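Local structure of BolA like protein (Arabidopsis thaliana, 4PUG) at residues R6-M10 with E76-L81. The protein may act as a redox-regulated transcriptional regulator or in iron-sulfur cluster biogenesis, alone or with glutaredoxin, with which it forms heterodimers that bind a labile iron-sulfur cluster. Residues are numbered along the deposited sequence.
Sequences RASRM and ELDTGL
In the alpha/beta BolA fold, whose mixed sheet has the strand order 22-27, 47-53, 83-89, a salt-bridge network of two arginines and one glutamate pins the first turn of the N-terminal helix 6-18 to helix 74-78 and the turn that follows, which leads into the last strand. Residues 6-10 are regular helix, closed by Met10 N to Arg6 O at 2.9 Å, and the CA atoms of Arg6 and Glu76 lie 7.4 Å apart. Arg6, extended through chi1 and chi2 (both t), sends its guanidinium across the gap: NE forms a salt bridge with Glu76 OE1 at 2.7 Å, while NH2 makes weak hydrogen bonds to Thr79 O (2.7 Å) and Thr79 OG1 (3.2 Å), the latter held more strongly by Glu75 O. Its NH1 forms a salt bridge with Asp43. One turn on, Arg9 (m, t, m) makes a bidentate salt bridge, with NE 2.7 Å from Glu76 OE2 and NH2 2.9 Å from Glu76 OE1, so that both arginines share OE1. The carboxylate is presented by an m, m rotamer. On the side of the sheet, Met10 packs its CG 4.1 Å from Glu76 CG; Arg6, Met10 and Leu81 all touch Phe48 of the central strand 47-53. Glu76 O accepts hydrogen bonds from Thr79 N (3.1 Å) and Leu81 N (2.9 Å). Gly80 adopts phi/psi of 137/-23, where a CB would clash with Arg6 NH1 and jam against the carbonyl O of Thr79. Leu81 (t, p) follows, its backbone N over one face of the Arg6 guanidinium and its CD2 4.1 Å from Met10 SD.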
ATOM      1  N   ARG A   6      -4.191  -9.013  -3.306  1.00 13.60           N
ATOM      2  CA  ARG A   6      -3.678  -7.653  -3.460  1.00 10.75           C
ATOM      3  C   ARG A   6      -2.664  -7.285  -2.378  1.00 11.08           C
ATOM      4  O   ARG A   6      -1.642  -6.660  -2.664  1.00 12.08           O
ATOM      5  CB  ARG A   6      -4.825  -6.634  -3.486  1.00 11.46           C
ATOM      6  CG  ARG A   6      -4.395  -5.198  -3.204  1.00 14.20           C
ATOM      7  CD  ARG A   6      -5.377  -4.192  -3.783  1.00 13.39           C
ATOM      8  NE  ARG A   6      -5.453  -4.302  -5.237  1.00 16.50           N
ATOM      9  CZ  ARG A   6      -6.538  -4.676  -5.906  1.00 16.34           C
ATOM     10  NH1 ARG A   6      -7.658  -4.965  -5.256  1.00 13.02           N
ATOM     11  NH2 ARG A   6      -6.505  -4.752  -7.230  1.00 14.29           N
ATOM     12  N   ALA A   7      -2.952  -7.677  -1.141  1.00  9.58           N
ATOM     13  CA  ALA A   7      -2.065  -7.385  -0.018  1.00 13.40           C
ATOM     14  C   ALA A   7      -0.659  -7.941  -0.258  1.00 12.86           C
ATOM     15  O   ALA A   7       0.342  -7.238  -0.085  1.00  7.83           O
ATOM     16  CB  ALA A   7      -2.655  -7.927   1.276  1.00  7.90           C
ATOM     17  N   SER A   8      -0.601  -9.201  -0.675  1.00 15.23           N
ATOM     18  CA  SER A   8       0.662  -9.855  -0.990  1.00 14.11           C
ATOM     19  C   SER A   8       1.403  -9.170  -2.135  1.00 12.48           C
ATOM     20  O   SER A   8       2.617  -8.997  -2.062  1.00 11.66           O
ATOM     21  CB  SER A   8       0.449 -11.334  -1.321  1.00 25.71           C
ATOM     22  OG  SER A   8      -0.309 -11.491  -2.503  1.00 37.79           O
ATOM     23  N   ARG A   9       0.684  -8.789  -3.189  1.00 13.91           N
ATOM     24  CA  ARG A   9       1.316  -8.125  -4.330  1.00 16.98           C
ATOM     25  C   ARG A   9       1.925  -6.804  -3.900  1.00 14.11           C
ATOM     26  O   ARG A   9       3.067  -6.498  -4.234  1.00 18.52           O
ATOM     27  CB  ARG A   9       0.316  -7.888  -5.467  1.00 16.67           C
ATOM     28  CG  ARG A   9      -0.148  -9.149  -6.173  1.00 16.67           C
ATOM     29  CD  ARG A   9      -0.833  -8.835  -7.496  1.00 18.18           C
ATOM     30  NE  ARG A   9      -1.991  -7.960  -7.331  1.00 21.22           N
ATOM     31  CZ  ARG A   9      -3.214  -8.387  -7.037  1.00 17.87           C
ATOM     32  NH1 ARG A   9      -3.443  -9.682  -6.867  1.00 17.19           N
ATOM     33  NH2 ARG A   9      -4.209  -7.520  -6.909  1.00 13.42           N
ATOM     34  N   MET A  10       1.151  -6.026  -3.154  1.00 14.49           N
ATOM     35  CA  MET A  10       1.638  -4.758  -2.634  1.00 16.76           C
ATOM     36  C   MET A  10       2.870  -4.944  -1.756  1.00 19.68           C
ATOM     37  O   MET A  10       3.850  -4.219  -1.906  1.00 16.46           O
ATOM     38  CB  MET A  10       0.537  -4.015  -1.877  1.00 11.88           C
ATOM     39  CG  MET A  10      -0.621  -3.592  -2.761  1.00 16.75           C
ATOM     40  SD  MET A  10      -1.924  -2.715  -1.879  1.00 24.52           S
ATOM     41  CE  MET A  10      -2.276  -3.860  -0.557  1.00 19.96           C
ATOM     42  N   GLU A  76      -2.382  -1.621  -9.145  1.00 15.37           N
ATOM     43  CA  GLU A  76      -3.390  -1.938  -8.142  1.00 14.61           C
ATOM     44  C   GLU A  76      -4.511  -0.902  -8.137  1.00 15.54           C
ATOM     45  O   GLU A  76      -5.683  -1.248  -7.996  1.00 15.87           O
ATOM     46  CB  GLU A  76      -2.761  -2.064  -6.751  1.00 11.23           C
ATOM     47  CG  GLU A  76      -1.646  -3.103  -6.653  1.00 12.74           C
ATOM     48  CD  GLU A  76      -2.108  -4.512  -6.992  1.00 17.86           C
ATOM     49  OE1 GLU A  76      -3.319  -4.799  -6.872  1.00 13.36           O
ATOM     50  OE2 GLU A  76      -1.255  -5.338  -7.378  1.00 22.93           O
ATOM     51  N   LEU A  77      -4.147   0.366  -8.307  1.00 13.26           N
ATOM     52  CA  LEU A  77      -5.126   1.451  -8.350  1.00 16.77           C
ATOM     53  C   LEU A  77      -6.045   1.341  -9.563  1.00 23.23           C
ATOM     54  O   LEU A  77      -7.166   1.850  -9.551  1.00 22.92           O
ATOM     55  CB  LEU A  77      -4.421   2.806  -8.357  1.00 30.90           C
ATOM     56  CG  LEU A  77      -3.721   3.213  -7.063  1.00 21.81           C
ATOM     57  CD1 LEU A  77      -2.809   4.398  -7.313  1.00 22.70           C
ATOM     58  CD2 LEU A  77      -4.745   3.541  -5.986  1.00 24.07           C
ATOM     59  N   ASP A  78      -5.564   0.677 -10.608  1.00 20.67           N
ATOM     60  CA  ASP A  78      -6.346   0.497 -11.824  1.00 18.60           C
ATOM     61  C   ASP A  78      -7.154  -0.796 -11.794  1.00 13.61           C
ATOM     62  O   ASP A  78      -7.990  -1.028 -12.667  1.00 15.78           O
ATOM     63  CB  ASP A  78      -5.434   0.500 -13.053  1.00 27.45           C
ATOM     64  CG  ASP A  78      -4.742   1.830 -13.262  1.00 37.14           C
ATOM     65  OD1 ASP A  78      -5.247   2.850 -12.750  1.00 39.96           O
ATOM     66  OD2 ASP A  78      -3.696   1.857 -13.944  1.00 41.62           O
ATOM     67  N   THR A  79      -6.907  -1.640 -10.796  1.00 13.78           N
ATOM     68  CA  THR A  79      -7.518  -2.968 -10.775  1.00 16.24           C
ATOM     69  C   THR A  79      -8.248  -3.334  -9.481  1.00 20.87           C
ATOM     70  O   THR A  79      -8.354  -4.516  -9.152  1.00 13.95           O
ATOM     71  CB  THR A  79      -6.481  -4.077 -11.068  1.00 20.55           C
ATOM     72  OG1 THR A  79      -5.405  -3.991 -10.125  1.00 17.54           O
ATOM     73  CG2 THR A  79      -5.928  -3.950 -12.483  1.00 13.62           C
ATOM     74  N   GLY A  80      -8.750  -2.344  -8.747  1.00 14.35           N
ATOM     75  CA  GLY A  80      -9.532  -2.631  -7.554  1.00 16.69           C
ATOM     76  C   GLY A  80      -9.242  -1.785  -6.325  1.00 16.22           C
ATOM     77  O   GLY A  80     -10.091  -1.657  -5.443  1.00 19.51           O
ATOM     78  N   LEU A  81      -8.044  -1.212  -6.252  1.00 12.89           N
ATOM     79  CA  LEU A  81      -7.671  -0.393  -5.101  1.00 14.14           C
ATOM     80  C   LEU A  81      -8.294   0.999  -5.183  1.00 18.72           C
ATOM     81  O   LEU A  81      -7.862   1.840  -5.973  1.00 21.54           O
ATOM     82  CB  LEU A  81      -6.149  -0.302  -4.977  1.00 19.09           C
ATOM     83  CG  LEU A  81      -5.558   0.468  -3.794  1.00 23.63           C
ATOM     84  CD1 LEU A  81      -6.222   0.070  -2.485  1.00 16.46           C
ATOM     85  CD2 LEU A  81      -4.058   0.227  -3.729  1.00 17.76           C
TER